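PDB 3MZK: protein transport protein SEC16 from Saccharomyces cerevisiae, which takes part in initiating assembly of the COPII coat that forms transport vesicles at the endoplasmic reticulum, in cargo selection and in autophagy. Local coordinates for residues V25-P30 and E47-P52; D79-M84 and K109-V114; K121-S126 and S254-V259; M189-W194 and V228-M233. All coordinates share one frame; numbering follows the deposited sequence.

Overall arrangement
The chain covers the central region of Sec16, a small three-stranded sheet followed by a long alpha-helical domain. Contact 1 lies in the sheet, its centre about 43 Å from the centre of the chain, where a strand of another protein extends the sheet. The other three contacts join helices or the turns between them. Contacts 2 and 3 are linked by the consecutive helices 101-111 and 116-123, with centres 21 Å apart and nearest atoms about 8 Å apart. Contact 4 is nested in the loop closed by contact 3, again about 8 Å away at the nearest atoms. Contacts 1 and 4 lie on opposite sides of the chain's centre, their own centres 65 Å apart.

Contact 1 (V25-P30 and E47-P52); sequences VVYAVP and EIKVTP
The Tyr27 ring has Lys49 CB over one face, about 4.0 Å above the plane and displaced toward the rim, and Thr51 CG2 at its edge, in plane, 3.6 Å from CE2. Val25 CG1 also lies at the edge. Chi1 of 64° puts Tyr27 CG between the backbone N and the carbonyl carbon, and at the far end of the ring Tyr27 OH lies 3.7 Å from Lys49 CD. An alanine in place of Tyr27 would probably open a gap beside Lys49 CB and CD and leave Thr51 CG2 without its aromatic neighbour. The strands are antiparallel: Val25 pairs with Thr51 and Tyr27 with Lys49 as hydrogen-bonded pairs. Lys49 N donates to Tyr27 O at 3.0 Å with an almost straight N-H...O angle of 170°, and Tyr27 N returns a bond to Lys49 O. Between them Val26 and Val50 form a non-hydrogen-bonded pair on the other face of the sheet, their CG2 atoms 3.9 Å apart, while Val26 CG1 meets Ile48 CG2 at 3.7 Å. Strand 24-28 is the middle one, bonded on its far side to strand 16-19 through His18 and Ile16. Strand 48-52 pairs through Ile48, Lys49 and Val50 with a strand of another protein, whose polar side chain bonds Lys49 NZ; this is consistent with the blade that Sec16 lends to the Sec13 beta-propeller.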
loop_
_atom_site.group_PDB
_atom_site.type_symbol
_atom_site.label_atom_id
_atom_site.label_comp_id
_atom_site.label_asym_id
_atom_site.label_seq_id
_atom_site.Cartn_x
_atom_site.Cartn_y
_atom_site.Cartn_z
ATOM N N VAL B 25 -2.543 63.899 -1.098
ATOM C CA VAL B 25 -1.960 63.856 -2.423
ATOM C C VAL B 25 -1.832 65.282 -2.952
ATOM O O VAL B 25 -2.596 66.161 -2.562
ATOM C CB VAL B 25 -2.808 62.946 -3.345
ATOM C CG1 VAL B 25 -3.064 63.586 -4.693
ATOM C CG2 VAL B 25 -2.137 61.590 -3.504
ATOM N N VAL B 26 -0.853 65.519 -3.817
ATOM C CA VAL B 26 -0.703 66.809 -4.493
ATOM C C VAL B 26 -0.741 66.572 -5.983
ATOM O O VAL B 26 -0.040 65.689 -6.489
ATOM C CB VAL B 26 0.665 67.464 -4.215
ATOM C CG1 VAL B 26 0.691 68.892 -4.765
ATOM C CG2 VAL B 26 0.960 67.471 -2.743
ATOM N N TYR B 27 -1.531 67.363 -6.696
ATOM C CA TYR B 27 -1.504 67.288 -8.151
ATOM C C TYR B 27 -1.753 68.633 -8.809
ATOM O O TYR B 27 -2.243 69.567 -8.181
ATOM C CB TYR B 27 -2.500 66.251 -8.674
ATOM C CG TYR B 27 -3.936 66.581 -8.368
ATOM C CD1 TYR B 27 -4.700 67.330 -9.248
ATOM C CD2 TYR B 27 -4.524 66.153 -7.196
ATOM C CE1 TYR B 27 -6.015 67.638 -8.967
ATOM C CE2 TYR B 27 -5.835 66.459 -6.903
ATOM C CZ TYR B 27 -6.576 67.198 -7.793
ATOM O OH TYR B 27 -7.884 67.495 -7.500
ATOM N N ALA B 28 -1.391 68.718 -10.082
ATOM C CA ALA B 28 -1.673 69.887 -10.900
ATOM C C ALA B 28 -2.001 69.398 -12.293
ATOM O O ALA B 28 -1.299 68.555 -12.850
ATOM C CB ALA B 28 -0.484 70.833 -10.928
ATOM N N VAL B 29 -3.088 69.903 -12.850
ATOM C CA VAL B 29 -3.506 69.478 -14.171
ATOM C C VAL B 29 -3.708 70.714 -15.025
ATOM O O VAL B 29 -4.588 71.527 -14.739
ATOM C CB VAL B 29 -4.791 68.638 -14.114
ATOM C CG1 VAL B 29 -5.103 68.068 -15.487
ATOM C CG2 VAL B 29 -4.625 67.521 -13.102
ATOM N N PRO B 30 -2.860 70.878 -16.050
ATOM C CA PRO B 30 -2.940 72.031 -16.947
ATOM C C PRO B 30 -4.314 72.141 -17.584
ATOM O O PRO B 30 -4.918 71.114 -17.887
ATOM C CB PRO B 30 -1.862 71.735 -17.985
ATOM C CG PRO B 30 -0.839 70.937 -17.198
ATOM C CD PRO B 30 -1.678 70.046 -16.327
ATOM N N GLU B 47 -3.092 75.982 -11.197
ATOM C CA GLU B 47 -3.460 75.668 -9.814
ATOM C C GLU B 47 -2.863 74.375 -9.268
ATOM O O GLU B 47 -2.863 73.338 -9.924
ATOM C CB GLU B 47 -4.980 75.647 -9.640
ATOM C CG GLU B 47 -5.633 77.020 -9.695
ATOM C CD GLU B 47 -7.125 76.961 -9.419
ATOM O OE1 GLU B 47 -7.721 78.013 -9.091
ATOM O OE2 GLU B 47 -7.701 75.856 -9.531
ATOM N N ILE B 48 -2.361 74.454 -8.043
ATOM C CA ILE B 48 -1.893 73.281 -7.327
ATOM C C ILE B 48 -2.910 72.888 -6.252
ATOM O O ILE B 48 -3.398 73.740 -5.509
ATOM C CB ILE B 48 -0.525 73.557 -6.701
ATOM C CG1 ILE B 48 0.487 73.852 -7.798
ATOM C CG2 ILE B 48 -0.059 72.376 -5.883
ATOM C CD1 ILE B 48 1.805 74.297 -7.258
ATOM N N LYS B 49 -3.241 71.603 -6.181
ATOM C CA LYS B 49 -4.240 71.125 -5.220
ATOM C C LYS B 49 -3.706 70.041 -4.296
ATOM O O LYS B 49 -2.925 69.174 -4.692
ATOM C CB LYS B 49 -5.502 70.623 -5.933
ATOM C CG LYS B 49 -6.166 71.685 -6.780
ATOM C CD LYS B 49 -7.334 71.155 -7.580
ATOM C CE LYS B 49 -7.835 72.228 -8.541
ATOM N NZ LYS B 49 -9.178 71.925 -9.109
ATOM N N VAL B 50 -4.151 70.101 -3.051
ATOM C CA VAL B 50 -3.773 69.118 -2.054
ATOM C C VAL B 50 -5.023 68.552 -1.410
ATOM O O VAL B 50 -5.713 69.236 -0.662
ATOM C CB VAL B 50 -2.876 69.739 -0.984
ATOM C CG1 VAL B 50 -2.665 68.764 0.165
ATOM C CG2 VAL B 50 -1.556 70.159 -1.608
ATOM N N THR B 51 -5.318 67.299 -1.723
ATOM C CA THR B 51 -6.515 66.655 -1.208
ATOM C C THR B 51 -6.200 65.294 -0.595
ATOM O O THR B 51 -5.227 64.638 -0.976
ATOM C CB THR B 51 -7.567 66.478 -2.309
ATOM O OG1 THR B 51 -8.639 65.669 -1.812
ATOM C CG2 THR B 51 -6.964 65.802 -3.512
ATOM N N PRO B 52 -7.017 64.873 0.379
ATOM C CA PRO B 52 -6.843 63.544 0.960
ATOM C C PRO B 52 -6.900 62.486 -0.123
ATOM O O PRO B 52 -7.499 62.685 -1.178
ATOM C CB PRO B 52 -8.040 63.423 1.895
ATOM C CG PRO B 52 -8.322 64.831 2.295
ATOM C CD PRO B 52 -8.083 65.632 1.053
#

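Contact 2 (D79-M84 and K109-V114); sequences DLTKWM and KLNDKV
Leu110, near the end of helix 101-111, packs against the early turns of helix 77-94, so these two consecutive helices meet as an alpha-helical hairpin within the helical domain. Apolar contacts dominate. The Leu110 methyl CD2 enters the groove between Leu80 and Met84, two residues one helical turn apart: it lies 3.8 Å from Leu80 CG and 3.7 Å from Met84 SD. With CG anti to the backbone N (chi1 177°), the Leu110 branch point is carried toward the facing helix, and its other methyl, CD1, approaches Leu80 CD2 at 4.1 Å. The Met84 chain is bent beyond CG rather than extended, and its sulfur forms the Met84 side of the groove.

Polar groups contribute by van der Waals contact alone across this interface. Thr81 OG1 lies 4.3 Å from Leu110 CD2, but its hydrogen bond is made within its own helix, to Lys77 O one turn back. Further packing encloses the apolar group: Met84 also touches Trp103 of helix 101-111 and Ile338 of helix 330-344, the helix that places Tyr341 against Leu110. Leu80 reaches Leu70 in a loop. Beside the leucine, between two partly exposed residues, the methyl CG2 of Thr81 rests against the amide oxygen OD1 of Asn111, 3.3 Å away.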
loop_
_atom_site.group_PDB
_atom_site.type_symbol
_atom_site.label_atom_id
_atom_site.label_comp_id
_atom_site.label_asym_id
_atom_site.label_seq_id
_atom_site.Cartn_x
_atom_site.Cartn_y
_atom_site.Cartn_z
ATOM N N ASP B 79 -17.290 35.729 13.337
ATOM C CA ASP B 79 -17.147 36.948 12.563
ATOM C C ASP B 79 -16.744 36.639 11.129
ATOM O O ASP B 79 -17.248 37.251 10.188
ATOM C CB ASP B 79 -16.108 37.853 13.224
ATOM C CG ASP B 79 -16.175 37.803 14.741
ATOM O OD1 ASP B 79 -17.297 37.751 15.288
ATOM O OD2 ASP B 79 -15.104 37.800 15.385
ATOM N N LEU B 80 -15.844 35.677 10.964
ATOM C CA LEU B 80 -15.314 35.370 9.643
ATOM C C LEU B 80 -16.355 34.726 8.735
ATOM O O LEU B 80 -16.579 35.189 7.617
ATOM C CB LEU B 80 -14.072 34.486 9.747
ATOM C CG LEU B 80 -13.441 34.108 8.407
ATOM C CD1 LEU B 80 -13.205 35.340 7.561
ATOM C CD2 LEU B 80 -12.150 33.348 8.621
ATOM N N THR B 81 -16.992 33.661 9.213
ATOM C CA THR B 81 -17.997 32.965 8.418
ATOM C C THR B 81 -19.115 33.908 7.987
ATOM O O THR B 81 -19.597 33.835 6.858
ATOM C CB THR B 81 -18.615 31.764 9.166
ATOM O OG1 THR B 81 -17.603 31.075 9.910
ATOM C CG2 THR B 81 -19.249 30.798 8.171
ATOM N N LYS B 82 -19.523 34.792 8.893
ATOM C CA LYS B 82 -20.556 35.773 8.587
ATOM C C LYS B 82 -20.034 36.820 7.603
ATOM O O LYS B 82 -20.740 37.220 6.676
ATOM C CB LYS B 82 -21.053 36.450 9.867
ATOM C CG LYS B 82 -22.289 37.313 9.669
ATOM C CD LYS B 82 -22.524 38.237 10.857
ATOM C CE LYS B 82 -22.730 37.458 12.149
ATOM N NZ LYS B 82 -22.887 38.361 13.326
ATOM N N TRP B 83 -18.795 37.256 7.809
ATOM C CA TRP B 83 -18.185 38.254 6.939
ATOM C C TRP B 83 -18.104 37.774 5.494
ATOM O O TRP B 83 -18.310 38.550 4.563
ATOM C CB TRP B 83 -16.795 38.638 7.449
ATOM C CG TRP B 83 -16.092 39.630 6.572
ATOM C CD1 TRP B 83 -16.120 40.988 6.686
ATOM C CD2 TRP B 83 -15.261 39.337 5.445
ATOM N NE1 TRP B 83 -15.356 41.560 5.700
ATOM C CE2 TRP B 83 -14.817 40.569 4.925
ATOM C CE3 TRP B 83 -14.846 38.154 4.827
ATOM C CZ2 TRP B 83 -13.980 40.650 3.816
ATOM C CZ3 TRP B 83 -14.015 38.237 3.727
ATOM C CH2 TRP B 83 -13.590 39.478 3.232
ATOM N N MET B 84 -17.804 36.493 5.309
ATOM C CA MET B 84 -17.766 35.910 3.969
ATOM C C MET B 84 -19.143 35.909 3.317
ATOM O O MET B 84 -19.281 36.263 2.148
ATOM C CB MET B 84 -17.187 34.493 3.996
ATOM C CG MET B 84 -15.765 34.421 4.520
ATOM S SD MET B 84 -14.801 33.083 3.795
ATOM C CE MET B 84 -14.782 33.565 2.071
ATOM N N LYS B 109 -14.676 25.311 2.419
ATOM C CA LYS B 109 -13.573 24.699 3.141
ATOM C C LYS B 109 -13.461 25.289 4.537
ATOM O O LYS B 109 -12.944 24.658 5.457
ATOM C CB LYS B 109 -12.271 24.879 2.364
ATOM C CG LYS B 109 -12.312 24.283 0.963
ATOM C CD LYS B 109 -11.012 24.530 0.206
ATOM C CE LYS B 109 -10.037 23.372 0.345
ATOM N NZ LYS B 109 -9.559 23.178 1.739
ATOM N N LEU B 110 -13.965 26.503 4.693
ATOM C CA LEU B 110 -13.942 27.162 5.986
ATOM C C LEU B 110 -14.986 26.554 6.922
ATOM O O LEU B 110 -14.867 26.650 8.139
ATOM C CB LEU B 110 -14.184 28.664 5.813
ATOM C CG LEU B 110 -14.272 29.494 7.091
ATOM C CD1 LEU B 110 -12.964 29.433 7.855
ATOM C CD2 LEU B 110 -14.636 30.927 6.761
ATOM N N ASN B 111 -15.996 25.915 6.342
ATOM C CA ASN B 111 -17.156 25.452 7.100
ATOM C C ASN B 111 -17.111 23.987 7.513
ATOM O O ASN B 111 -17.819 23.573 8.433
ATOM C CB ASN B 111 -18.436 25.672 6.288
ATOM C CG ASN B 111 -18.703 27.135 5.993
ATOM O OD1 ASN B 111 -18.254 28.020 6.721
ATOM N ND2 ASN B 111 -19.447 27.395 4.922
ATOM N N ASP B 112 -16.297 23.210 6.804
ATOM C CA ASP B 112 -16.383 21.756 6.844
ATOM C C ASP B 112 -17.738 21.309 6.297
ATOM O O ASP B 112 -18.134 20.153 6.453
ATOM C CB ASP B 112 -16.142 21.208 8.252
ATOM C CG ASP B 112 -14.707 21.388 8.707
ATOM O OD1 ASP B 112 -14.230 22.543 8.730
ATOM O OD2 ASP B 112 -14.053 20.373 9.028
ATOM N N LYS B 113 -18.441 22.246 5.666
ATOM C CA LYS B 113 -19.652 21.947 4.912
ATOM C C LYS B 113 -19.260 21.615 3.479
ATOM O O LYS B 113 -19.920 22.032 2.525
ATOM C CB LYS B 113 -20.604 23.142 4.923
ATOM C CG LYS B 113 -21.313 23.365 6.249
ATOM C CD LYS B 113 -22.137 24.646 6.228
ATOM C CE LYS B 113 -23.180 24.627 5.121
ATOM N NZ LYS B 113 -23.929 25.912 5.055
ATOM N N VAL B 114 -18.179 20.855 3.345
ATOM C CA VAL B 114 -17.579 20.577 2.048
ATOM C C VAL B 114 -17.569 19.082 1.708
ATOM O O VAL B 114 -16.994 18.267 2.432
ATOM C CB VAL B 114 -16.148 21.161 1.976
ATOM C CG1 VAL B 114 -15.363 20.789 3.220
ATOM C CG2 VAL B 114 -15.433 20.698 0.721
#

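Contact 3 (K121-S126 and S254-V259); sequences KLLYNS and SIVAAV
The methyl of Ala257 fits into the shallow notch between two consecutive residues of the opposite segment, 3.7 Å from Tyr124 CB and 4.0 Å from Leu123 CB. So small a bump lets the backbones come close, with the CA atoms of Leu123 and Ala257 5.9 Å apart. On one side of this notch the Leu123 side chain projects past the alanine. Its methyl CD1 fits beside Val256, 3.5 Å from CG1, and also approaches the backbone N of Ala257 at 3.8 Å. Around the same leucine, Thr101 of helix 101-111 and Thr299 of helix 294-303 add further walls, and Leu300 of the latter helix packs on Val256.

The segments, 128 residues apart at their closest ends, join the end of helix 116-123 to helix 252-261 in a stacked helical array of the ancestral coatomer element type, so a distant part of the chain folds back onto this one. Tyr124, the first residue beyond the helix, has CG anti to the backbone N (chi1 -174°), which places CG beside the carbonyl carbon; one face of the ring lies against Ser254. Ser254 CB sits over that face as a CH-pi contact, 3.7 Å from the ring centroid and only 16° off its normal. The atom is displaced slightly toward the rim, with CD1 its nearest ring atom. The hydroxyl of Ser254 has its own partner, Asn251 O, so the serine presents a carbon to the aromatic face. Tyr124 also packs on Gln162 of the second subunit, while Ser126 touches Thr163 of that subunit.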
loop_
_atom_site.group_PDB
_atom_site.type_symbol
_atom_site.label_atom_id
_atom_site.label_comp_id
_atom_site.label_asym_id
_atom_site.label_seq_id
_atom_site.Cartn_x
_atom_site.Cartn_y
_atom_site.Cartn_z
ATOM N N LYS B 121 -20.539 20.547 -7.845
ATOM C CA LYS B 121 -21.706 21.315 -8.278
ATOM C C LYS B 121 -21.409 22.806 -8.337
ATOM O O LYS B 121 -22.023 23.541 -9.106
ATOM C CB LYS B 121 -22.901 21.058 -7.355
ATOM N N LEU B 122 -20.468 23.247 -7.511
ATOM C CA LEU B 122 -20.052 24.644 -7.510
ATOM C C LEU B 122 -19.348 24.994 -8.817
ATOM O O LEU B 122 -19.658 26.005 -9.433
ATOM C CB LEU B 122 -19.143 24.930 -6.319
ATOM C CG LEU B 122 -18.532 26.327 -6.251
ATOM C CD1 LEU B 122 -19.618 27.390 -6.230
ATOM C CD2 LEU B 122 -17.640 26.444 -5.032
ATOM N N LEU B 123 -18.409 24.150 -9.237
ATOM C CA LEU B 123 -17.717 24.342 -10.507
ATOM C C LEU B 123 -18.683 24.321 -11.676
ATOM O O LEU B 123 -18.597 25.150 -12.580
ATOM C CB LEU B 123 -16.660 23.260 -10.722
ATOM C CG LEU B 123 -15.439 23.277 -9.806
ATOM C CD1 LEU B 123 -14.533 22.099 -10.100
ATOM C CD2 LEU B 123 -14.679 24.577 -9.962
ATOM N N TYR B 124 -19.608 23.369 -11.660
ATOM C CA TYR B 124 -20.465 23.133 -12.814
ATOM C C TYR B 124 -21.829 22.616 -12.393
ATOM O O TYR B 124 -21.933 21.556 -11.773
ATOM C CB TYR B 124 -19.791 22.128 -13.746
ATOM C CG TYR B 124 -20.506 21.886 -15.050
ATOM C CD1 TYR B 124 -20.425 22.803 -16.093
ATOM C CD2 TYR B 124 -21.239 20.722 -15.253
ATOM C CE1 TYR B 124 -21.069 22.573 -17.297
ATOM C CE2 TYR B 124 -21.887 20.482 -16.453
ATOM C CZ TYR B 124 -21.799 21.408 -17.469
ATOM O OH TYR B 124 -22.445 21.166 -18.660
ATOM N N ASN B 125 -22.872 23.369 -12.723
ATOM C CA ASN B 125 -24.233 22.940 -12.437
ATOM C C ASN B 125 -24.628 21.785 -13.337
ATOM O O ASN B 125 -24.771 21.954 -14.545
ATOM C CB ASN B 125 -25.219 24.083 -12.631
ATOM C CG ASN B 125 -26.652 23.645 -12.423
ATOM O OD1 ASN B 125 -26.926 22.786 -11.585
ATOM N ND2 ASN B 125 -27.574 24.216 -13.194
ATOM N N SER B 126 -24.807 20.611 -12.748
ATOM C CA SER B 126 -25.089 19.411 -13.527
ATOM C C SER B 126 -26.581 19.218 -13.775
ATOM O O SER B 126 -26.981 18.314 -14.503
ATOM C CB SER B 126 -24.500 18.172 -12.843
ATOM O OG SER B 126 -25.099 17.944 -11.580
ATOM N N SER B 254 -16.085 22.101 -16.052
ATOM C CA SER B 254 -16.876 20.877 -16.127
ATOM C C SER B 254 -15.997 19.634 -16.063
ATOM O O SER B 254 -16.433 18.581 -15.606
ATOM C CB SER B 254 -17.727 20.862 -17.399
ATOM O OG SER B 254 -16.926 21.054 -18.552
ATOM N N ILE B 255 -14.758 19.764 -16.528
ATOM C CA ILE B 255 -13.806 18.659 -16.495
ATOM C C ILE B 255 -13.462 18.275 -15.058
ATOM O O ILE B 255 -13.633 17.132 -14.649
ATOM C CB ILE B 255 -12.509 19.011 -17.240
ATOM C CG1 ILE B 255 -12.798 19.262 -18.720
ATOM C CG2 ILE B 255 -11.489 17.905 -17.076
ATOM C CD1 ILE B 255 -11.565 19.594 -19.533
ATOM N N VAL B 256 -12.975 19.240 -14.293
ATOM C CA VAL B 256 -12.659 19.005 -12.895
ATOM C C VAL B 256 -13.898 18.519 -12.145
ATOM O O VAL B 256 -13.816 17.613 -11.320
ATOM C CB VAL B 256 -12.083 20.279 -12.229
ATOM C CG1 VAL B 256 -11.814 20.043 -10.749
ATOM C CG2 VAL B 256 -10.812 20.692 -12.933
ATOM N N ALA B 257 -15.047 19.116 -12.448
ATOM C CA ALA B 257 -16.302 18.750 -11.793
ATOM C C ALA B 257 -16.655 17.286 -12.036
ATOM O O ALA B 257 -17.152 16.606 -11.142
ATOM C CB ALA B 257 -17.436 19.661 -12.253
ATOM N N ALA B 258 -16.388 16.810 -13.247
ATOM C CA ALA B 258 -16.632 15.416 -13.591
ATOM C C ALA B 258 -15.762 14.494 -12.750
ATOM O O ALA B 258 -16.236 13.484 -12.226
ATOM C CB ALA B 258 -16.383 15.175 -15.069
ATOM N N VAL B 259 -14.486 14.845 -12.621
ATOM C CA VAL B 259 -13.558 14.040 -11.838
ATOM C C VAL B 259 -13.973 13.969 -10.372
ATOM O O VAL B 259 -14.047 12.888 -9.793
ATOM C CB VAL B 259 -12.117 14.571 -11.943
ATOM C CG1 VAL B 259 -11.223 13.888 -10.924
ATOM C CG2 VAL B 259 -11.582 14.369 -13.350
#

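Contact 4 (M189-W194 and V228-M233); sequences MGKDRW and VGNSKM
Lys191 and Asn230 meet through two first torsions: CG of the lysine stands between its backbone N and carbonyl carbon (chi1 64°), and CG of the asparagine is anti to its own carbonyl carbon (chi1 -76°). From there the lysine chain runs extended past the amide, and its NZ bonds Gly229 O at 3.2 Å. In return Asn230 ND2 donates to Lys191 O at 2.9 Å, approaching from above the carbonyl plane, 63° out of it, although the acceptor lies close to the plane of the amide. The two turns are thus tied in both directions, while the amide crosses the lysine chain obliquely, OD1 lying near its aliphatic carbons, 3.5 Å from Lys191 CG. An alanine at Asn230 would remove the amide and would probably leave Lys191 O without this partner and the lysine chain freer to turn. Asn230 ND2 has a second, weak bond to Gln225 OE1.

Val228 makes the apolar half of the contact. Its CG1 meets Lys191 CB at 3.6 Å, and its CG2 lies 3.8 Å from CD1 of the Trp194 indole. Gly229, with positive phi, is the C-prime residue of a Schellman motif ending helix 214-226: Asn230 N bonds Gln225 O, and Gly229 N bonds Val226 O. The contact therefore joins the start of helix 191-203 to the turn between helices 214-226 and 231-240. Trp194 packs further on Leu183 and Ser187 of helix 179-187 and on Leu184 of the second subunit, while Ser231 faces Glu279 and Phe280 of helix 275-290.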
loop_
_atom_site.group_PDB
_atom_site.type_symbol
_atom_site.label_atom_id
_atom_site.label_comp_id
_atom_site.label_asym_id
_atom_site.label_seq_id
_atom_site.Cartn_x
_atom_site.Cartn_y
_atom_site.Cartn_z
ATOM N N MET B 189 -0.662 -5.704 -17.823
ATOM C CA MET B 189 0.582 -5.150 -18.356
ATOM C C MET B 189 0.941 -3.760 -17.829
ATOM O O MET B 189 2.001 -3.225 -18.156
ATOM C CB MET B 189 0.528 -5.120 -19.886
ATOM C CG MET B 189 0.218 -6.459 -20.522
ATOM S SD MET B 189 -0.041 -6.334 -22.297
ATOM C CE MET B 189 1.566 -5.805 -22.856
ATOM N N GLY B 190 0.063 -3.173 -17.023
ATOM C CA GLY B 190 0.328 -1.867 -16.449
ATOM C C GLY B 190 -0.499 -0.753 -17.060
ATOM O O GLY B 190 -1.053 -0.900 -18.151
ATOM N N LYS B 191 -0.570 0.370 -16.350
ATOM C CA LYS B 191 -1.397 1.501 -16.751
ATOM C C LYS B 191 -1.063 2.008 -18.150
ATOM O O LYS B 191 -1.925 2.548 -18.844
ATOM C CB LYS B 191 -1.241 2.644 -15.746
ATOM C CG LYS B 191 0.161 3.221 -15.701
ATOM C CD LYS B 191 0.238 4.491 -14.872
ATOM C CE LYS B 191 1.598 5.149 -15.041
ATOM N NZ LYS B 191 1.719 6.404 -14.253
ATOM N N ASP B 192 0.190 1.828 -18.558
ATOM C CA ASP B 192 0.686 2.374 -19.820
ATOM C C ASP B 192 -0.100 1.885 -21.031
ATOM O O ASP B 192 -0.740 2.672 -21.725
ATOM C CB ASP B 192 2.170 2.045 -19.999
ATOM C CG ASP B 192 3.040 2.663 -18.919
ATOM O OD1 ASP B 192 2.584 2.756 -17.760
ATOM O OD2 ASP B 192 4.185 3.056 -19.230
ATOM N N ARG B 193 -0.043 0.584 -21.288
ATOM C CA ARG B 193 -0.735 0.023 -22.441
ATOM C C ARG B 193 -2.245 0.020 -22.245
ATOM O O ARG B 193 -3.003 0.087 -23.212
ATOM C CB ARG B 193 -0.207 -1.373 -22.769
ATOM C CG ARG B 193 1.220 -1.353 -23.278
ATOM C CD ARG B 193 1.558 -2.605 -24.047
ATOM N NE ARG B 193 2.963 -2.634 -24.429
ATOM C CZ ARG B 193 3.954 -2.919 -23.591
ATOM N NH1 ARG B 193 3.690 -3.193 -22.321
ATOM N NH2 ARG B 193 5.208 -2.924 -24.021
ATOM N N TRP B 194 -2.677 -0.052 -20.991
ATOM C CA TRP B 194 -4.087 0.108 -20.662
ATOM C C TRP B 194 -4.616 1.385 -21.306
ATOM O O TRP B 194 -5.644 1.379 -21.982
ATOM C CB TRP B 194 -4.274 0.168 -19.145
ATOM C CG TRP B 194 -5.657 0.556 -18.721
ATOM C CD1 TRP B 194 -6.109 1.817 -18.447
ATOM C CD2 TRP B 194 -6.770 -0.321 -18.520
ATOM N NE1 TRP B 194 -7.436 1.778 -18.089
ATOM C CE2 TRP B 194 -7.865 0.475 -18.125
ATOM C CE3 TRP B 194 -6.950 -1.702 -18.637
ATOM C CZ2 TRP B 194 -9.117 -0.063 -17.845
ATOM C CZ3 TRP B 194 -8.195 -2.234 -18.361
ATOM C CH2 TRP B 194 -9.262 -1.416 -17.970
ATOM N N VAL B 228 -6.792 5.910 -13.250
ATOM C CA VAL B 228 -5.881 4.813 -13.537
ATOM C C VAL B 228 -4.456 5.216 -13.172
ATOM O O VAL B 228 -3.582 4.368 -12.984
ATOM C CB VAL B 228 -5.974 4.391 -15.017
ATOM C CG1 VAL B 228 -4.688 3.737 -15.480
ATOM C CG2 VAL B 228 -7.159 3.460 -15.219
ATOM N N GLY B 229 -4.236 6.524 -13.053
ATOM C CA GLY B 229 -2.942 7.056 -12.670
ATOM C C GLY B 229 -2.206 7.697 -13.829
ATOM O O GLY B 229 -1.025 8.031 -13.722
ATOM N N ASN B 230 -2.908 7.875 -14.942
ATOM C CA ASN B 230 -2.305 8.446 -16.136
ATOM C C ASN B 230 -2.700 9.897 -16.366
ATOM O O ASN B 230 -2.682 10.375 -17.499
ATOM C CB ASN B 230 -2.662 7.616 -17.368
ATOM C CG ASN B 230 -1.884 6.326 -17.447
ATOM O OD1 ASN B 230 -0.697 6.282 -17.119
ATOM N ND2 ASN B 230 -2.546 5.264 -17.889
ATOM N N SER B 231 -3.058 10.597 -15.296
ATOM C CA SER B 231 -3.396 12.010 -15.413
ATOM C C SER B 231 -2.215 12.809 -15.969
ATOM O O SER B 231 -2.400 13.712 -16.782
ATOM C CB SER B 231 -3.872 12.580 -14.074
ATOM O OG SER B 231 -2.958 12.281 -13.039
ATOM N N LYS B 232 -1.004 12.463 -15.542
ATOM C CA LYS B 232 0.191 13.110 -16.070
ATOM C C LYS B 232 0.244 12.942 -17.581
ATOM O O LYS B 232 0.335 13.917 -18.318
ATOM C CB LYS B 232 1.453 12.529 -15.432
ATOM N N MET B 233 0.179 11.696 -18.035
ATOM C CA MET B 233 0.165 11.396 -19.462
ATOM C C MET B 233 -0.988 12.099 -20.173
ATOM O O MET B 233 -0.787 12.801 -21.162
ATOM C CB MET B 233 0.058 9.887 -19.680
ATOM C CG MET B 233 -0.369 9.485 -21.083
ATOM S SD MET B 233 -0.533 7.697 -21.261
ATOM C CE MET B 233 1.164 7.179 -21.016
#